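Local coordinates for protein peptidyl-prolyl cis-trans isomerase cyclophilin-type (Toxoplasma gondii, PDB 3BO7) that probably catalyses the cis-trans isomerization of peptide bonds preceding proline, assisting protein folding, and is seen here with bound cyclosporin A, an immunosuppressant peptide, at residues A[17-23]-A[135-141]; A[99-105]-A[120-126]. One frame throughout, in Å; residues are numbered along the deposited sequence. Where two conformers were deposited one is given.

Contact 1: residues A[17-23]-A[135-141]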
loop_
_atom_site.group_PDB
_atom_site.type_symbol
_atom_site.label_atom_id
_atom_site.label_comp_id
_atom_site.label_asym_id
_atom_site.label_seq_id
_atom_site.Cartn_x
_atom_site.Cartn_y
_atom_site.Cartn_z
ATOM N N SER A 17 -12.232 0.248 -7.099
ATOM C CA SER A 17 -11.547 1.442 -6.605
ATOM C C SER A 17 -11.570 1.513 -5.082
ATOM O O SER A 17 -12.528 1.067 -4.440
ATOM C CB SER A 17 -12.174 2.706 -7.198
ATOM O OG SER A 17 -11.899 2.800 -8.586
ATOM N N LEU A 18 -10.506 2.076 -4.514
ATOM C CA LEU A 18 -10.393 2.212 -3.066
ATOM C C LEU A 18 -10.190 3.659 -2.662
ATOM O O LEU A 18 -9.320 4.342 -3.208
ATOM C CB LEU A 18 -9.245 1.361 -2.514
ATOM C CG LEU A 18 -9.288 -0.161 -2.683
ATOM C CD1 LEU A 18 -7.979 -0.744 -2.208
ATOM C CD2 LEU A 18 -10.434 -0.777 -1.920
ATOM N N ASN A 19 -11.002 4.110 -1.703
ATOM C CA ASN A 19 -10.859 5.434 -1.107
ATOM C C ASN A 19 -10.017 5.349 0.155
ATOM O O ASN A 19 -10.284 4.534 1.050
ATOM C CB ASN A 19 -12.229 6.053 -0.808
ATOM C CG ASN A 19 -12.946 6.532 -2.066
ATOM O OD1 ASN A 19 -12.327 6.802 -3.099
ATOM N ND2 ASN A 19 -14.260 6.651 -1.973
ATOM N N ILE A 20 -8.994 6.187 0.221
ATOM C CA ILE A 20 -7.973 6.049 1.249
ATOM C C ILE A 20 -7.689 7.361 1.981
ATOM O O ILE A 20 -7.561 8.416 1.370
ATOM C CB ILE A 20 -6.667 5.417 0.650
ATOM C CG1 ILE A 20 -6.869 3.908 0.443
ATOM C CG2 ILE A 20 -5.445 5.701 1.529
ATOM C CD1 ILE A 20 -5.892 3.283 -0.487
ATOM N N GLU A 21 -7.622 7.261 3.304
ATOM C CA GLU A 21 -7.131 8.327 4.154
ATOM C C GLU A 21 -5.693 8.030 4.562
ATOM O O GLU A 21 -5.387 6.932 5.033
ATOM C CB GLU A 21 -8.003 8.430 5.394
ATOM C CG GLU A 21 -7.504 9.409 6.434
ATOM C CD GLU A 21 -8.469 9.541 7.580
ATOM O OE1 GLU A 21 -8.657 8.559 8.332
ATOM O OE2 GLU A 21 -9.052 10.631 7.729
ATOM N N LEU A 22 -4.819 9.019 4.392
ATOM C CA LEU A 22 -3.437 8.898 4.824
ATOM C C LEU A 22 -3.197 9.607 6.157
ATOM O O LEU A 22 -3.537 10.774 6.307
ATOM C CB LEU A 22 -2.504 9.461 3.751
ATOM C CG LEU A 22 -2.421 8.762 2.395
ATOM C CD1 LEU A 22 -1.373 9.469 1.580
ATOM C CD2 LEU A 22 -2.073 7.291 2.514
ATOM N N HIS A 23 -2.594 8.902 7.112
ATOM C CA HIS A 23 -2.270 9.475 8.422
ATOM C C HIS A 23 -0.965 10.280 8.420
ATOM O O HIS A 23 -0.010 9.940 9.119
ATOM C CB HIS A 23 -2.206 8.385 9.490
ATOM C CG HIS A 23 -3.421 7.519 9.542
ATOM N ND1 HIS A 23 -4.687 8.022 9.760
ATOM C CD2 HIS A 23 -3.563 6.178 9.420
ATOM C CE1 HIS A 23 -5.556 7.028 9.762
ATOM N NE2 HIS A 23 -4.901 5.899 9.560
ATOM N N ILE A 135 2.266 1.759 9.536
ATOM C CA ILE A 135 0.882 1.963 9.154
ATOM C C ILE A 135 0.787 3.427 8.797
ATOM O O ILE A 135 1.146 4.291 9.609
ATOM C CB ILE A 135 -0.090 1.660 10.324
ATOM C CG1 ILE A 135 -0.164 0.150 10.566
ATOM C CG2 ILE A 135 -1.489 2.251 10.047
ATOM C CD1 ILE A 135 -0.610 -0.236 11.952
ATOM N N PHE A 136 0.316 3.718 7.587
ATOM C CA PHE A 136 0.260 5.104 7.149
ATOM C C PHE A 136 -1.094 5.499 6.572
ATOM O O PHE A 136 -1.276 6.628 6.122
ATOM C CB PHE A 136 1.438 5.449 6.210
ATOM C CG PHE A 136 1.401 4.751 4.866
ATOM C CD1 PHE A 136 1.094 5.465 3.707
ATOM C CD2 PHE A 136 1.706 3.398 4.750
ATOM C CE1 PHE A 136 1.067 4.838 2.471
ATOM C CE2 PHE A 136 1.675 2.768 3.514
ATOM C CZ PHE A 136 1.362 3.488 2.373
ATOM N N GLY A 137 -2.047 4.580 6.613
ATOM C CA GLY A 137 -3.395 4.904 6.191
ATOM C C GLY A 137 -4.458 3.869 6.482
ATOM O O GLY A 137 -4.211 2.858 7.147
ATOM N N ARG A 138 -5.655 4.148 5.981
ATOM C CA ARG A 138 -6.772 3.214 6.043
ATOM C C ARG A 138 -7.723 3.428 4.873
ATOM O O ARG A 138 -7.877 4.545 4.376
ATOM C CB ARG A 138 -7.519 3.336 7.371
ATOM C CG ARG A 138 -8.019 4.746 7.662
ATOM C CD ARG A 138 -9.027 4.754 8.791
ATOM N NE ARG A 138 -9.566 6.096 9.000
ATOM C CZ ARG A 138 -10.799 6.353 9.426
ATOM N NH1 ARG A 138 -11.644 5.363 9.684
ATOM N NH2 ARG A 138 -11.193 7.607 9.587
ATOM N N VAL A 139 -8.350 2.343 4.437
ATOM C CA VAL A 139 -9.400 2.391 3.420
ATOM C C VAL A 139 -10.691 2.883 4.081
ATOM O O VAL A 139 -11.220 2.234 4.972
ATOM C CB VAL A 139 -9.602 0.995 2.755
ATOM C CG1 VAL A 139 -10.674 1.040 1.672
ATOM C CG2 VAL A 139 -8.300 0.489 2.171
ATOM N N VAL A 140 -11.161 4.052 3.656
ATOM C CA VAL A 140 -12.378 4.675 4.188
ATOM C C VAL A 140 -13.581 4.463 3.250
ATOM O O VAL A 140 -14.709 4.840 3.567
ATOM C CB VAL A 140 -12.184 6.199 4.467
ATOM C CG1 VAL A 140 -11.220 6.422 5.629
ATOM C CG2 VAL A 140 -11.706 6.945 3.213
ATOM N N GLY A 141 -13.321 3.861 2.096
ATOM C CA GLY A 141 -14.366 3.508 1.150
ATOM C C GLY A 141 -13.860 2.507 0.128
ATOM O O GLY A 141 -12.797 2.694 -0.468
HETATM O O HOH W 1 -5.095 2.784 9.739
#

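Contact 2: residues A[99-105]-A[120-126]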
loop_
_atom_site.group_PDB
_atom_site.type_symbol
_atom_site.label_atom_id
_atom_site.label_comp_id
_atom_site.label_asym_id
_atom_site.label_seq_id
_atom_site.Cartn_x
_atom_site.Cartn_y
_atom_site.Cartn_z
ATOM N N HIS A 99 -2.546 -2.867 13.471
ATOM C CA HIS A 99 -3.049 -3.666 12.355
ATOM C C HIS A 99 -4.308 -4.416 12.774
ATOM O O HIS A 99 -4.341 -5.648 12.795
ATOM C CB HIS A 99 -1.979 -4.643 11.841
ATOM C CG HIS A 99 -0.721 -3.972 11.385
ATOM N ND1 HIS A 99 0.281 -3.600 12.256
ATOM C CD2 HIS A 99 -0.320 -3.573 10.157
ATOM C CE1 HIS A 99 1.255 -3.021 11.580
ATOM N NE2 HIS A 99 0.915 -2.992 10.303
ATOM N N GLN A 100 -5.344 -3.658 13.105
ATOM C CA GLN A 100 -6.588 -4.232 13.582
ATOM C C GLN A 100 -7.678 -4.051 12.548
ATOM O O GLN A 100 -7.928 -2.942 12.082
ATOM C CB GLN A 100 -6.990 -3.574 14.894
ATOM C CG GLN A 100 -8.163 -4.226 15.591
ATOM C CD GLN A 100 -8.293 -3.783 17.041
ATOM O OE1 GLN A 100 -9.382 -3.415 17.492
ATOM N NE2 GLN A 100 -7.185 -3.824 17.781
ATOM N N GLY A 101 -8.317 -5.159 12.185
ATOM C CA GLY A 101 -9.475 -5.131 11.309
ATOM C C GLY A 101 -9.130 -4.975 9.844
ATOM O O GLY A 101 -7.955 -4.936 9.461
ATOM N N ILE A 102 -10.172 -4.886 9.028
ATOM C CA ILE A 102 -10.041 -4.764 7.579
ATOM C C ILE A 102 -9.593 -3.355 7.164
ATOM O O ILE A 102 -9.962 -2.364 7.796
ATOM C CB ILE A 102 -11.385 -5.156 6.879
ATOM C CG1 ILE A 102 -11.249 -5.160 5.351
ATOM C CG2 ILE A 102 -12.546 -4.256 7.366
ATOM C CD1 ILE A 102 -12.299 -5.979 4.642
ATOM N N GLY A 103 -8.771 -3.272 6.122
ATOM C CA GLY A 103 -8.504 -1.994 5.469
ATOM C C GLY A 103 -7.392 -1.120 6.020
ATOM O O GLY A 103 -7.328 0.066 5.688
ATOM N N VAL A 104 -6.518 -1.685 6.852
ATOM C CA VAL A 104 -5.347 -0.957 7.326
ATOM C C VAL A 104 -4.321 -0.861 6.183
ATOM O O VAL A 104 -4.003 -1.866 5.531
ATOM C CB VAL A 104 -4.732 -1.618 8.597
ATOM C CG1 VAL A 104 -3.455 -0.917 9.034
ATOM C CG2 VAL A 104 -5.743 -1.646 9.748
ATOM N N LEU A 105 -3.831 0.349 5.921
ATOM C CA LEU A 105 -2.790 0.543 4.916
ATOM C C LEU A 105 -1.430 0.672 5.596
ATOM O O LEU A 105 -1.195 1.560 6.432
ATOM C CB LEU A 105 -3.083 1.746 4.006
ATOM C CG LEU A 105 -1.994 2.137 2.990
ATOM C CD1 LEU A 105 -1.792 1.054 1.923
ATOM C CD2 LEU A 105 -2.282 3.474 2.319
ATOM N N PHE A 120 0.761 -2.915 1.855
ATOM C CA PHE A 120 -0.322 -3.887 1.923
ATOM C C PHE A 120 -1.580 -3.298 2.535
ATOM O O PHE A 120 -1.541 -2.302 3.266
ATOM C CB PHE A 120 0.099 -5.165 2.659
ATOM C CG PHE A 120 0.568 -4.958 4.074
ATOM C CD1 PHE A 120 -0.232 -5.345 5.145
ATOM C CD2 PHE A 120 1.825 -4.434 4.341
ATOM C CE1 PHE A 120 0.209 -5.191 6.463
ATOM C CE2 PHE A 120 2.270 -4.271 5.645
ATOM C CZ PHE A 120 1.462 -4.660 6.712
ATOM N N ILE A 121 -2.704 -3.915 2.210
ATOM C CA ILE A 121 -3.959 -3.575 2.862
ATOM C C ILE A 121 -4.495 -4.832 3.523
ATOM O O ILE A 121 -4.578 -5.897 2.892
ATOM C CB ILE A 121 -4.975 -2.950 1.881
ATOM C CG1 ILE A 121 -4.315 -1.801 1.105
ATOM C CG2 ILE A 121 -6.193 -2.441 2.639
ATOM C CD1 ILE A 121 -5.130 -1.239 -0.033
ATOM N N THR A 122 -4.830 -4.720 4.803
ATOM C CA THR A 122 -5.265 -5.882 5.569
ATOM C C THR A 122 -6.662 -6.342 5.171
ATOM O O THR A 122 -7.521 -5.521 4.846
ATOM C CB THR A 122 -5.237 -5.621 7.093
ATOM O OG1 THR A 122 -6.328 -4.765 7.466
ATOM C CG2 THR A 122 -3.908 -5.000 7.517
ATOM N N PHE A 123 -6.870 -7.656 5.193
ATOM C CA PHE A 123 -8.208 -8.238 5.135
ATOM C C PHE A 123 -8.754 -8.446 6.556
ATOM O O PHE A 123 -9.971 -8.380 6.783
ATOM C CB PHE A 123 -8.204 -9.567 4.354
ATOM C CG PHE A 123 -7.863 -9.418 2.881
ATOM C CD1 PHE A 123 -8.460 -8.426 2.098
ATOM C CD2 PHE A 123 -6.982 -10.294 2.272
ATOM C CE1 PHE A 123 -8.156 -8.300 0.741
ATOM C CE2 PHE A 123 -6.679 -10.181 0.921
ATOM C CZ PHE A 123 -7.262 -9.175 0.156
ATOM N N LYS A 124 -7.845 -8.709 7.498
ATOM C CA LYS A 124 -8.201 -8.837 8.911
ATOM C C LYS A 124 -7.009 -8.515 9.801
ATOM O O LYS A 124 -5.913 -8.247 9.309
ATOM C CB LYS A 124 -8.762 -10.232 9.234
ATOM C CG LYS A 124 -9.453 -10.327 10.610
ATOM C CD LYS A 124 -10.457 -9.180 10.859
ATOM C CE LYS A 124 -10.729 -8.979 12.345
ATOM N NZ LYS A 124 -11.610 -7.806 12.591
ATOM N N SER A 125 -7.240 -8.496 11.110
ATOM C CA SER A 125 -6.204 -8.209 12.080
ATOM C C SER A 125 -4.961 -9.064 11.882
ATOM O O SER A 125 -5.048 -10.251 11.549
ATOM C CB SER A 125 -6.753 -8.397 13.483
ATOM O OG SER A 125 -7.743 -7.426 13.725
ATOM N N CYS A 126 -3.810 -8.430 12.078
ATOM C CA CYS A 126 -2.502 -9.078 12.012
ATOM C C CYS A 126 -1.562 -8.242 12.866
ATOM O O CYS A 126 -0.573 -7.694 12.379
ATOM C CB CYS A 126 -1.995 -9.183 10.562
ATOM S SG CYS A 126 -2.265 -7.704 9.543
#

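Contact 1: residues A[17-23]-A[135-141]
Glu-21 OE1 is gripped by two nitrogens of Arg-138: NE at 2.7 Å, nearly along the C-O axis, and NH2 at 3.0 Å on the syn side but tilted out of the carboxylate plane. Both come from the same face of the carboxylate, whose plane is turned 38° from the guanidinium, yet OE1 lies close to the guanidinium plane. Val-140 CG1 sits 3.7 Å above that plane, over its centre, while OE2 goes to Tyr-8 of strand 7-13. With CG anti to the backbone N (chi1 174°), the extended Glu-21 chain runs alongside Arg-138. The His-23 side chain instead crosses Arg-138 at about a right angle, and a water in the ring plane links its NE2 to Gly-137 O; ND1 is hydrogen-bonded to Lys-6 NZ.

Beneath the salt bridge, Glu-21 and Arg-138 form a hydrogen-bonded pair. Asn-19 O then accepts from Val-140 N at 2.8 Å and Gly-141 N at 3.3 Å, both from one face of its plane. Ile-20, Leu-22 and Val-139 point to the face of the sheet opposite Asn-19, Glu-21 and Arg-138; there Leu-22 CD2 meets Phe-136 CD1 at 3.8 Å. The 145° between strand directions and the two residues facing Asn-19 identify an antiparallel pair with a classic beta bulge, inside the cyclophilin beta-barrel.

Contact 2: residues A[99-105]-A[120-126]
Thr-122 OG1 donates to Gly-101 O at 2.6 Å, in the carbonyl plane, and accepts from Val-104 N at 3.1 Å. One hydroxyl thus ties together two backbone groups on either side of Ile-102 and Gly-103. The torsion that places OG1 between the backbone N and the carbonyl carbon (chi1 74°) directs it into this loop and leaves CG2 against Val-104 CB, 3.6 Å away. The Thr-122 backbone bonds the same loop: its O takes Gly-103 N from above the carbonyl plane, and its N reaches a lone pair of Val-104 O. Leu-105 and Ile-121 form a non-hydrogen-bonded pair, with Leu-105 CD1 3.9 Å from Ile-121 CG1.

Farther along, Ser-125 OG accepts from Gly-101 N at 2.8 Å, and Cys-126 N meets His-99 O in a bond 166° straight at the hydrogen. Cys-126 SG rests 3.8 Å from His-99 CB. The rings of His-99 and Phe-120 meet rim to rim, with planes 7° apart and centroids at 6.0 Å, so neither covers the other.

Outside this shell, Asn-130 OD1 and Ser-106 OG are hydrogen-bonded to His-99 ND1 and NE2, His-133 stacks edge-to-face with Phe-120, and Leu-146 of helix 143-149 packs on Ile-121. Gly-101 and Gly-103 both have positive phi in the loop that leads into strand 104-107. The arrangement is that of a cyclophilin beta hairpin, strands 104-107 and 119-122, with the segments flanking its open end hydrogen-bonded together and Phe-120 of the second strand packing on a modified side chain of the bound peptide.

Overall arrangement
Contacts 1 and 2 have centres 11 Å apart and belong to one antiparallel sheet, in which strands 119-122, 104-107, 135-141 and 16-22 follow in that order. Along the chain, both segments of contact 2 fall between those of contact 1: 99-105 and 120-126 lie on the two strands of a local hairpin and the loops next to them, whereas 17-23 and 135-141 close over 111 residues. Segment 99-105 joins them directly, through probable hydrogen bonds from Val-139 N to Gly-103 O and from Leu-105 N to Gly-137 O, each 2.8 Å. Leu-18 also packs on Ile-121 across the barrel interior. The hairpin that brings Phe-120 to the bound peptide is thereby tied, through strand 135-141, into the same sheet as strand 16-22.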